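Local atomic coordinates of TlmII (PDB entry 4HVM), a protein that is a tallysomycin biosynthesis protein of the nonribosomal peptide synthetase condensation family, in which phosphopantetheine-linked substrates are probably handled. Residues 38-47 against 384-395; 52-63 against 156-167. All coordinates share one frame; numbering follows the deposited sequence.

Interaction 1. Residues 38-47 against 384-395; sequences ARGLLGSGRI and VSIELFREADLI. With SO4 (sulfate ion), chain F.
Leu42 faces Glu387, and Ser44 faces Ser385, as the hydrogen-bonded pairs of an antiparallel edge: strand 385-388, coming from late in the chain, closes one side of the sheet built from the amino-terminal half. Leu42 N donates a hydrogen bond to Glu387 O at 2.7 Å, nearly in line with the carbonyl bond, while Glu387 N donates one back to Leu42 O at 3.1 Å. The two side chains run alongside each other on one face, where Leu42 CD2 lies 3.4 Å from Glu387 OE1. Phe389 N extends the pairing to Gly40 O at 2.9 Å, but from above the carbonyl plane, as the strand turns off towards helix 391-394. There Leu394 CB sits 3.3 Å from Ala38 O. Ile395 CG1 covers one face of the Arg39 guanidinium, 3.5 Å from NH2, and the bend of the arginine at chi2 (-63°) helps to bring that group back across. Arg39 NH2 makes two weak hydrogen bonds to a sulfate, probably from the crystallisation liquor; Glu391 is held by Tyr151 and by Glu423 N. Such a late strand, added to the amino-terminal sheet before the chain returns to strand 417-424, is consistent with the latch crossover of condensation domains.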
loop_
_atom_site.group_PDB
_atom_site.type_symbol
_atom_site.label_atom_id
_atom_site.label_comp_id
_atom_site.label_asym_id
_atom_site.label_seq_id
_atom_site.Cartn_x
_atom_site.Cartn_y
_atom_site.Cartn_z
ATOM N N ALA A 38 -9.644 0.156 -1.011
ATOM C CA ALA A 38 -10.494 0.451 -2.158
ATOM C C ALA A 38 -9.845 1.429 -3.131
ATOM O O ALA A 38 -9.338 2.474 -2.730
ATOM C CB ALA A 38 -11.839 0.985 -1.692
ATOM N N ARG A 39 -9.860 1.077 -4.412
ATOM C CA ARG A 39 -9.415 1.970 -5.474
ATOM C C ARG A 39 -10.450 1.927 -6.589
ATOM O O ARG A 39 -11.283 1.021 -6.625
ATOM C CB ARG A 39 -8.046 1.539 -6.005
ATOM C CG ARG A 39 -6.944 1.532 -4.952
ATOM C CD ARG A 39 -6.689 2.923 -4.403
ATOM N NE ARG A 39 -6.381 2.891 -2.976
ATOM C CZ ARG A 39 -5.156 2.770 -2.478
ATOM N NH1 ARG A 39 -4.117 2.668 -3.296
ATOM N NH2 ARG A 39 -4.968 2.750 -1.165
ATOM N N GLY A 40 -10.407 2.900 -7.494
ATOM C CA GLY A 40 -11.374 2.948 -8.576
ATOM C C GLY A 40 -10.926 3.727 -9.797
ATOM O O GLY A 40 -10.106 4.639 -9.699
ATOM N N LEU A 41 -11.467 3.356 -10.953
ATOM C CA LEU A 41 -11.229 4.082 -12.195
ATOM C C LEU A 41 -12.522 4.742 -12.657
ATOM O O LEU A 41 -13.575 4.105 -12.690
ATOM C CB LEU A 41 -10.706 3.143 -13.286
ATOM C CG LEU A 41 -9.306 2.557 -13.095
ATOM C CD1 LEU A 41 -8.946 1.650 -14.256
ATOM C CD2 LEU A 41 -8.265 3.659 -12.932
ATOM N N LEU A 42 -12.442 6.020 -13.007
ATOM C CA LEU A 42 -13.612 6.751 -13.479
ATOM C C LEU A 42 -13.688 6.744 -15.002
ATOM O O LEU A 42 -12.776 7.217 -15.678
ATOM C CB LEU A 42 -13.588 8.189 -12.962
ATOM C CG LEU A 42 -14.614 9.152 -13.559
ATOM C CD1 LEU A 42 -16.029 8.663 -13.312
ATOM C CD2 LEU A 42 -14.421 10.543 -12.983
ATOM N N GLY A 43 -14.778 6.204 -15.535
ATOM C CA GLY A 43 -15.003 6.202 -16.969
ATOM C C GLY A 43 -15.996 7.277 -17.364
ATOM O O GLY A 43 -17.003 7.487 -16.684
ATOM N N SER A 44 -15.716 7.966 -18.464
ATOM C CA SER A 44 -16.583 9.045 -18.915
ATOM C C SER A 44 -16.822 8.985 -20.420
ATOM O O SER A 44 -15.877 8.967 -21.206
ATOM C CB SER A 44 -15.990 10.400 -18.532
ATOM O OG SER A 44 -16.922 11.445 -18.761
ATOM N N GLY A 45 -18.091 8.964 -20.812
ATOM C CA GLY A 45 -18.464 8.869 -22.212
ATOM C C GLY A 45 -19.655 7.946 -22.373
ATOM O O GLY A 45 -20.351 7.659 -21.400
ATOM N N ARG A 46 -19.900 7.480 -23.593
ATOM C CA ARG A 46 -20.980 6.528 -23.826
ATOM C C ARG A 46 -20.551 5.139 -23.362
ATOM O O ARG A 46 -19.732 4.484 -24.009
ATOM C CB ARG A 46 -21.377 6.503 -25.303
ATOM C CG ARG A 46 -21.714 7.875 -25.863
ATOM C CD ARG A 46 -22.406 7.791 -27.215
ATOM N NE ARG A 46 -22.308 9.050 -27.951
ATOM C CZ ARG A 46 -23.120 10.089 -27.779
ATOM N NH1 ARG A 46 -24.107 10.033 -26.894
ATOM N NH2 ARG A 46 -22.945 11.192 -28.497
ATOM N N ILE A 47 -21.103 4.699 -22.235
ATOM C CA ILE A 47 -20.699 3.437 -21.623
ATOM C C ILE A 47 -21.868 2.463 -21.501
ATOM O O ILE A 47 -22.904 2.789 -20.921
ATOM C CB ILE A 47 -20.086 3.666 -20.225
ATOM C CG1 ILE A 47 -18.894 4.624 -20.310
ATOM C CG2 ILE A 47 -19.673 2.342 -19.595
ATOM C CD1 ILE A 47 -18.354 5.040 -18.956
ATOM N N VAL A 384 -13.750 6.500 -24.855
ATOM C CA VAL A 384 -14.126 6.719 -23.463
ATOM C C VAL A 384 -12.932 7.140 -22.611
ATOM O O VAL A 384 -11.905 6.466 -22.591
ATOM C CB VAL A 384 -14.766 5.459 -22.850
ATOM C CG1 VAL A 384 -14.956 5.632 -21.349
ATOM C CG2 VAL A 384 -16.087 5.160 -23.538
ATOM N N SER A 385 -13.069 8.262 -21.913
ATOM C CA SER A 385 -12.005 8.751 -21.043
ATOM C C SER A 385 -11.907 7.913 -19.772
ATOM O O SER A 385 -12.921 7.575 -19.164
ATOM C CB SER A 385 -12.244 10.216 -20.681
ATOM O OG SER A 385 -11.265 10.675 -19.770
ATOM N N ILE A 386 -10.684 7.578 -19.375
ATOM C CA ILE A 386 -10.458 6.807 -18.157
ATOM C C ILE A 386 -9.384 7.449 -17.283
ATOM O O ILE A 386 -8.252 7.650 -17.723
ATOM C CB ILE A 386 -10.054 5.355 -18.472
ATOM C CG1 ILE A 386 -11.187 4.625 -19.195
ATOM C CG2 ILE A 386 -9.684 4.620 -17.195
ATOM C CD1 ILE A 386 -10.847 3.191 -19.549
ATOM N N GLU A 387 -9.750 7.773 -16.048
ATOM C CA GLU A 387 -8.825 8.388 -15.102
ATOM C C GLU A 387 -8.991 7.766 -13.724
ATOM O O GLU A 387 -9.981 7.083 -13.458
ATOM C CB GLU A 387 -9.069 9.897 -15.018
ATOM C CG GLU A 387 -10.458 10.272 -14.502
ATOM C CD GLU A 387 -10.737 11.762 -14.583
ATOM O OE1 GLU A 387 -11.637 12.241 -13.860
ATOM O OE2 GLU A 387 -10.067 12.451 -15.380
ATOM N N LEU A 388 -8.015 7.995 -12.852
ATOM C CA LEU A 388 -8.100 7.527 -11.475
ATOM C C LEU A 388 -9.234 8.255 -10.766
ATOM O O LEU A 388 -9.487 9.430 -11.032
ATOM C CB LEU A 388 -6.777 7.758 -10.743
ATOM C CG LEU A 388 -5.731 6.638 -10.783
ATOM C CD1 LEU A 388 -5.344 6.274 -12.208
ATOM C CD2 LEU A 388 -4.505 7.034 -9.976
ATOM N N PHE A 389 -9.920 7.555 -9.870
ATOM C CA PHE A 389 -11.071 8.133 -9.186
ATOM C C PHE A 389 -10.803 8.423 -7.713
ATOM O O PHE A 389 -10.752 7.506 -6.893
ATOM C CB PHE A 389 -12.304 7.237 -9.332
ATOM C CG PHE A 389 -13.495 7.729 -8.564
ATOM C CD1 PHE A 389 -14.128 8.906 -8.927
ATOM C CD2 PHE A 389 -13.975 7.025 -7.474
ATOM C CE1 PHE A 389 -15.220 9.372 -8.219
ATOM C CE2 PHE A 389 -15.068 7.485 -6.764
ATOM C CZ PHE A 389 -15.691 8.659 -7.136
ATOM N N ARG A 390 -10.634 9.707 -7.397
ATOM C CA ARG A 390 -10.507 10.182 -6.019
ATOM C C ARG A 390 -9.542 9.349 -5.184
ATOM O O ARG A 390 -9.838 9.013 -4.038
ATOM C CB ARG A 390 -11.881 10.221 -5.337
ATOM C CG ARG A 390 -12.882 11.179 -5.970
ATOM C CD ARG A 390 -12.638 12.622 -5.546
ATOM N NE ARG A 390 -13.639 13.527 -6.105
ATOM C CZ ARG A 390 -14.801 13.811 -5.523
ATOM N NH1 ARG A 390 -15.115 13.262 -4.357
ATOM N NH2 ARG A 390 -15.651 14.646 -6.108
ATOM N N GLU A 391 -8.394 9.009 -5.763
ATOM C CA GLU A 391 -7.416 8.165 -5.084
ATOM C C GLU A 391 -7.007 8.732 -3.726
ATOM O O GLU A 391 -6.801 7.986 -2.771
ATOM C CB GLU A 391 -6.183 7.954 -5.965
ATOM C CG GLU A 391 -5.190 6.945 -5.407
ATOM C CD GLU A 391 -4.000 6.731 -6.322
ATOM O OE1 GLU A 391 -3.333 7.725 -6.684
ATOM O OE2 GLU A 391 -3.735 5.565 -6.685
ATOM N N ALA A 392 -6.912 10.056 -3.647
ATOM C CA ALA A 392 -6.541 10.738 -2.411
ATOM C C ALA A 392 -7.549 10.512 -1.288
ATOM O O ALA A 392 -7.184 10.489 -0.112
ATOM C CB ALA A 392 -6.367 12.220 -2.665
ATOM N N ASP A 393 -8.815 10.350 -1.656
ATOM C CA ASP A 393 -9.881 10.180 -0.674
ATOM C C ASP A 393 -10.129 8.708 -0.342
ATOM O O ASP A 393 -10.661 8.384 0.718
ATOM C CB ASP A 393 -11.176 10.843 -1.156
ATOM C CG ASP A 393 -11.070 12.357 -1.213
ATOM O OD1 ASP A 393 -10.284 12.933 -0.426
ATOM O OD2 ASP A 393 -11.781 12.970 -2.039
ATOM N N LEU A 394 -9.736 7.819 -1.249
ATOM C CA LEU A 394 -9.927 6.391 -1.036
ATOM C C LEU A 394 -8.785 5.792 -0.225
ATOM O O LEU A 394 -8.936 4.732 0.376
ATOM C CB LEU A 394 -10.084 5.657 -2.366
ATOM C CG LEU A 394 -11.431 5.841 -3.056
ATOM C CD1 LEU A 394 -11.435 5.182 -4.424
ATOM C CD2 LEU A 394 -12.542 5.278 -2.186
ATOM N N ILE A 395 -7.641 6.469 -0.215
ATOM C CA ILE A 395 -6.520 6.051 0.620
ATOM C C ILE A 395 -6.827 6.307 2.094
ATOM O O ILE A 395 -6.930 7.455 2.527
ATOM C CB ILE A 395 -5.217 6.779 0.240
ATOM C CG1 ILE A 395 -4.715 6.286 -1.114
ATOM C CG2 ILE A 395 -4.152 6.545 1.290
ATOM C CD1 ILE A 395 -3.477 7.002 -1.597
HETATM S S SO4 F . -4.988 1.906 1.971
HETATM O O1 SO4 F . -4.937 3.226 2.596
HETATM O O2 SO4 F . -4.952 0.860 2.991
HETATM O O3 SO4 F . -6.228 1.788 1.208
HETATM O O4 SO4 F . -3.839 1.743 1.083
HETATM O O HOH W 1 -8.698 5.243 -7.055
#

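Interaction 2. Residues 52-63 against 156-167; sequences LAAAADEVLDAF and AVWQAYYGRFRP
Leu52 and Trp158 begin a seam of apolar packing, without a single hydrogen bond across it, between helix 49-62 and the end of helix 147-161. The leucine can be followed outwards atom by atom. Its CB lies 3.9 Å from Tyr161 CD1, and Leu52 N and CA meet the edge of that ring. With CG anti to the backbone N (chi1 -178°), the branches are carried on to the tryptophan: CD1 stands over one face, 4.0 Å from the centroid of the six-membered ring of Trp158 in a CH-pi contact, and also touches Val157; CD2 reaches Trp158 CH2. The far end of Tyr161 is fixed elsewhere, by a hydrogen bond from Asp48 N.

Next comes Val157, a knob in the hole formed by Leu52, Ala55, Ala56 and Val59, its CG2 3.8 Å from Val59 CG2. Small residues permit the close crossing: Ala55 CB meets Ala160 CB at 3.8 Å, and the segment axes approach to 8.1 Å at 122°.

After the Schellman motif that ends the helix at Gly163, Phe165 folds back to the first helix. Ala62 CB abuts the ring edge 3.6 Å from Phe165 CE2, Glu58 OE2 lies at the same rim, and Phe63 CE2 comes within 3.6 Å of Phe165 CZ, the two rings set obliquely. Replacing Phe165 by alanine would take away the ring that Ala62 and Phe63 meet, and is likely to leave a gap there and the returning loop less firmly held to the helix. Both helices also rest on strand 133-141, through Leu52 on Val134 and Val157 on Leu136, as expected of the helical layer over the sheet in the two-layer alpha/beta fold of CoA-dependent acyltransferases.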
loop_
_atom_site.group_PDB
_atom_site.type_symbol
_atom_site.label_atom_id
_atom_site.label_comp_id
_atom_site.label_asym_id
_atom_site.label_seq_id
_atom_site.Cartn_x
_atom_site.Cartn_y
_atom_site.Cartn_z
ATOM N N LEU A 52 -19.962 -3.642 -19.698
ATOM C CA LEU A 52 -18.935 -3.461 -18.683
ATOM C C LEU A 52 -19.079 -4.497 -17.575
ATOM O O LEU A 52 -18.083 -5.006 -17.057
ATOM C CB LEU A 52 -19.004 -2.050 -18.100
ATOM C CG LEU A 52 -17.949 -1.681 -17.053
ATOM C CD1 LEU A 52 -16.537 -1.829 -17.607
ATOM C CD2 LEU A 52 -18.186 -0.269 -16.550
ATOM N N ALA A 53 -20.324 -4.806 -17.219
ATOM C CA ALA A 53 -20.611 -5.815 -16.208
ATOM C C ALA A 53 -20.149 -7.190 -16.674
ATOM O O ALA A 53 -19.624 -7.977 -15.886
ATOM C CB ALA A 53 -22.099 -5.839 -15.890
ATOM N N ALA A 54 -20.343 -7.470 -17.959
ATOM C CA ALA A 54 -19.901 -8.728 -18.539
ATOM C C ALA A 54 -18.381 -8.801 -18.550
ATOM O O ALA A 54 -17.797 -9.871 -18.371
ATOM C CB ALA A 54 -20.446 -8.876 -19.947
ATOM N N ALA A 55 -17.744 -7.652 -18.756
ATOM C CA ALA A 55 -16.291 -7.582 -18.783
ATOM C C ALA A 55 -15.714 -7.899 -17.410
ATOM O O ALA A 55 -14.678 -8.554 -17.296
ATOM C CB ALA A 55 -15.833 -6.209 -19.248
ATOM N N ALA A 56 -16.394 -7.431 -16.369
ATOM C CA ALA A 56 -15.947 -7.663 -15.002
ATOM C C ALA A 56 -16.004 -9.147 -14.660
ATOM O O ALA A 56 -15.086 -9.686 -14.039
ATOM C CB ALA A 56 -16.790 -6.865 -14.030
ATOM N N ASP A 57 -17.087 -9.798 -15.069
ATOM C CA ASP A 57 -17.264 -11.227 -14.839
ATOM C C ASP A 57 -16.183 -12.028 -15.552
ATOM O O ASP A 57 -15.717 -13.050 -15.047
ATOM C CB ASP A 57 -18.645 -11.679 -15.317
ATOM C CG ASP A 57 -19.764 -11.173 -14.428
ATOM O OD1 ASP A 57 -19.553 -11.083 -13.200
ATOM O OD2 ASP A 57 -20.856 -10.866 -14.956
ATOM N N GLU A 58 -15.790 -11.553 -16.729
ATOM C CA GLU A 58 -14.764 -12.214 -17.527
ATOM C C GLU A 58 -13.414 -12.172 -16.818
ATOM O O GLU A 58 -12.669 -13.154 -16.821
ATOM C CB GLU A 58 -14.665 -11.556 -18.906
ATOM C CG GLU A 58 -13.613 -12.156 -19.824
ATOM C CD GLU A 58 -13.580 -11.481 -21.182
ATOM O OE1 GLU A 58 -14.570 -10.807 -21.537
ATOM O OE2 GLU A 58 -12.560 -11.622 -21.890
ATOM N N VAL A 59 -13.109 -11.031 -16.207
ATOM C CA VAL A 59 -11.855 -10.858 -15.484
ATOM C C VAL A 59 -11.859 -11.654 -14.184
ATOM O O VAL A 59 -10.850 -12.261 -13.816
ATOM C CB VAL A 59 -11.578 -9.371 -15.190
ATOM C CG1 VAL A 59 -10.338 -9.218 -14.324
ATOM C CG2 VAL A 59 -11.417 -8.606 -16.490
ATOM N N LEU A 60 -13.000 -11.662 -13.500
ATOM C CA LEU A 60 -13.154 -12.437 -12.269
ATOM C C LEU A 60 -12.977 -13.929 -12.530
ATOM O O LEU A 60 -12.585 -14.682 -11.640
ATOM C CB LEU A 60 -14.522 -12.182 -11.625
ATOM C CG LEU A 60 -14.722 -10.803 -10.984
ATOM C CD1 LEU A 60 -16.110 -10.683 -10.365
ATOM C CD2 LEU A 60 -13.632 -10.516 -9.955
ATOM N N ASP A 61 -13.267 -14.343 -13.757
ATOM C CA ASP A 61 -13.127 -15.736 -14.153
ATOM C C ASP A 61 -11.682 -16.056 -14.509
ATOM O O ASP A 61 -11.129 -17.060 -14.061
ATOM C CB ASP A 61 -14.040 -16.041 -15.344
ATOM C CG ASP A 61 -13.793 -17.419 -15.937
ATOM O OD1 ASP A 61 -14.445 -18.388 -15.490
ATOM O OD2 ASP A 61 -12.956 -17.532 -16.859
ATOM N N ALA A 62 -11.078 -15.190 -15.317
ATOM C CA ALA A 62 -9.737 -15.421 -15.842
ATOM C C ALA A 62 -8.668 -15.436 -14.754
ATOM O O ALA A 62 -7.602 -16.021 -14.936
ATOM C CB ALA A 62 -9.397 -14.384 -16.901
ATOM N N PHE A 63 -8.952 -14.783 -13.632
ATOM C CA PHE A 63 -8.013 -14.731 -12.515
ATOM C C PHE A 63 -8.551 -15.479 -11.300
ATOM O O PHE A 63 -9.201 -14.883 -10.443
ATOM C CB PHE A 63 -7.721 -13.283 -12.118
ATOM C CG PHE A 63 -6.891 -12.529 -13.116
ATOM C CD1 PHE A 63 -5.545 -12.817 -13.279
ATOM C CD2 PHE A 63 -7.451 -11.514 -13.872
ATOM C CE1 PHE A 63 -4.779 -12.115 -14.190
ATOM C CE2 PHE A 63 -6.691 -10.808 -14.781
ATOM C CZ PHE A 63 -5.354 -11.107 -14.942
ATOM N N ALA A 156 -7.647 -4.359 -16.352
ATOM C CA ALA A 156 -7.998 -5.563 -17.096
ATOM C C ALA A 156 -9.483 -5.608 -17.454
ATOM O O ALA A 156 -9.861 -6.133 -18.503
ATOM C CB ALA A 156 -7.607 -6.805 -16.309
ATOM N N VAL A 157 -10.321 -5.055 -16.581
ATOM C CA VAL A 157 -11.758 -5.012 -16.825
ATOM C C VAL A 157 -12.078 -4.103 -18.006
ATOM O O VAL A 157 -12.881 -4.451 -18.871
ATOM C CB VAL A 157 -12.535 -4.545 -15.580
ATOM C CG1 VAL A 157 -14.019 -4.435 -15.891
ATOM C CG2 VAL A 157 -12.301 -5.503 -14.420
ATOM N N TRP A 158 -11.438 -2.941 -18.046
ATOM C CA TRP A 158 -11.625 -2.019 -19.160
ATOM C C TRP A 158 -11.039 -2.574 -20.455
ATOM O O TRP A 158 -11.532 -2.281 -21.545
ATOM C CB TRP A 158 -11.023 -0.651 -18.839
ATOM C CG TRP A 158 -11.897 0.188 -17.950
ATOM C CD1 TRP A 158 -11.660 0.536 -16.652
ATOM C CD2 TRP A 158 -13.157 0.775 -18.299
ATOM N NE1 TRP A 158 -12.692 1.310 -16.172
ATOM C CE2 TRP A 158 -13.624 1.470 -17.165
ATOM C CE3 TRP A 158 -13.933 0.783 -19.461
ATOM C CZ2 TRP A 158 -14.834 2.166 -17.162
ATOM C CZ3 TRP A 158 -15.133 1.473 -19.456
ATOM C CH2 TRP A 158 -15.572 2.155 -18.314
ATOM N N GLN A 159 -9.984 -3.373 -20.332
ATOM C CA GLN A 159 -9.408 -4.045 -21.489
ATOM C C GLN A 159 -10.401 -5.038 -22.084
ATOM O O GLN A 159 -10.536 -5.139 -23.304
ATOM C CB GLN A 159 -8.110 -4.767 -21.117
ATOM C CG GLN A 159 -6.882 -3.867 -21.044
ATOM C CD GLN A 159 -5.589 -4.653 -20.879
ATOM O OE1 GLN A 159 -5.608 -5.859 -20.623
ATOM N NE2 GLN A 159 -4.458 -3.971 -21.030
ATOM N N ALA A 160 -11.092 -5.767 -21.213
ATOM C CA ALA A 160 -12.084 -6.744 -21.642
ATOM C C ALA A 160 -13.274 -6.054 -22.294
ATOM O O ALA A 160 -13.905 -6.609 -23.194
ATOM C CB ALA A 160 -12.539 -7.590 -20.462
ATOM N N TYR A 161 -13.567 -4.839 -21.839
ATOM C CA TYR A 161 -14.683 -4.059 -22.364
ATOM C C TYR A 161 -14.500 -3.749 -23.846
ATOM O O TYR A 161 -15.472 -3.677 -24.600
ATOM C CB TYR A 161 -14.835 -2.763 -21.563
ATOM C CG TYR A 161 -15.970 -1.870 -22.014
ATOM C CD1 TYR A 161 -17.275 -2.116 -21.609
ATOM C CD2 TYR A 161 -15.734 -0.771 -22.832
ATOM C CE1 TYR A 161 -18.316 -1.297 -22.009
ATOM C CE2 TYR A 161 -16.770 0.053 -23.241
ATOM C CZ TYR A 161 -18.058 -0.215 -22.826
ATOM O OH TYR A 161 -19.091 0.601 -23.231
ATOM N N TYR A 162 -13.247 -3.572 -24.258
ATOM C CA TYR A 162 -12.932 -3.262 -25.647
ATOM C C TYR A 162 -12.457 -4.491 -26.413
ATOM O O TYR A 162 -12.174 -4.412 -27.608
ATOM C CB TYR A 162 -11.875 -2.159 -25.728
ATOM C CG TYR A 162 -12.416 -0.776 -25.458
ATOM C CD1 TYR A 162 -13.347 -0.200 -26.309
ATOM C CD2 TYR A 162 -11.989 -0.039 -24.360
ATOM C CE1 TYR A 162 -13.846 1.065 -26.073
ATOM C CE2 TYR A 162 -12.483 1.229 -24.115
ATOM C CZ TYR A 162 -13.412 1.775 -24.977
ATOM O OH TYR A 162 -13.907 3.036 -24.743
ATOM N N GLY A 163 -12.371 -5.622 -25.720
ATOM C CA GLY A 163 -11.901 -6.853 -26.329
ATOM C C GLY A 163 -10.390 -6.889 -26.451
ATOM O O GLY A 163 -9.842 -7.513 -27.362
ATOM N N ARG A 164 -9.713 -6.218 -25.524
ATOM C CA ARG A 164 -8.258 -6.127 -25.558
ATOM C C ARG A 164 -7.616 -6.940 -24.438
ATOM O O ARG A 164 -6.393 -6.954 -24.290
ATOM C CB ARG A 164 -7.816 -4.664 -25.475
ATOM C CG ARG A 164 -8.586 -3.749 -26.413
ATOM C CD ARG A 164 -7.831 -2.463 -26.695
ATOM N NE ARG A 164 -8.494 -1.662 -27.720
ATOM C CZ ARG A 164 -7.940 -0.614 -28.321
ATOM N NH1 ARG A 164 -6.707 -0.240 -28.004
ATOM N NH2 ARG A 164 -8.617 0.057 -29.243
ATOM N N PHE A 165 -8.446 -7.624 -23.659
ATOM C CA PHE A 165 -7.955 -8.423 -22.545
ATOM C C PHE A 165 -7.439 -9.780 -23.007
ATOM O O PHE A 165 -8.201 -10.614 -23.499
ATOM C CB PHE A 165 -9.043 -8.600 -21.486
ATOM C CG PHE A 165 -8.630 -9.476 -20.338
ATOM C CD1 PHE A 165 -7.685 -9.041 -19.424
ATOM C CD2 PHE A 165 -9.193 -10.729 -20.163
ATOM C CE1 PHE A 165 -7.303 -9.841 -18.361
ATOM C CE2 PHE A 165 -8.816 -11.535 -19.101
ATOM C CZ PHE A 165 -7.870 -11.091 -18.198
ATOM N N ARG A 166 -6.135 -9.986 -22.855
ATOM C CA ARG A 166 -5.517 -11.276 -23.128
ATOM C C ARG A 166 -4.887 -11.816 -21.851
ATOM O O ARG A 166 -3.939 -11.231 -21.331
ATOM C CB ARG A 166 -4.466 -11.152 -24.230
ATOM C CG ARG A 166 -5.037 -10.692 -25.560
ATOM C CD ARG A 166 -4.011 -10.777 -26.681
ATOM N NE ARG A 166 -2.819 -9.984 -26.396
ATOM C CZ ARG A 166 -1.828 -9.788 -27.260
ATOM N NH1 ARG A 166 -1.884 -10.325 -28.472
ATOM N NH2 ARG A 166 -0.781 -9.051 -26.912
ATOM N N PRO A 167 -5.425 -12.934 -21.334
ATOM C CA PRO A 167 -4.987 -13.526 -20.065
ATOM C C PRO A 167 -3.532 -13.983 -20.093
ATOM O O PRO A 167 -2.871 -13.996 -19.055
ATOM C CB PRO A 167 -5.913 -14.739 -19.906
ATOM C CG PRO A 167 -7.097 -14.431 -20.755
ATOM C CD PRO A 167 -6.553 -13.674 -21.922
#

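How the interactions relate
The two contacts illustrate how one two-layer alpha/beta subdomain is fastened differently at the edge of its sheet and in its helical layer. Interaction 1 joins strands 36-44 and 385-388, more than 330 residues apart, mainly through backbone hydrogen bonds; it is only partly buried, with much of the late strand exposed. Interaction 2, nested within that long loop, is a buried contact of two helices and the loop that follows the second, held by apolar packing with no hydrogen bond between its segments. The centres of interactions 1 and 2 are about 17 Å apart. They nevertheless share a boundary: Trp158, which receives Leu52, also packs against Leu41 and Ile386. Strand 36-44 leads through a short loop into helix 49-62, and Tyr161 packs on Ile47 there.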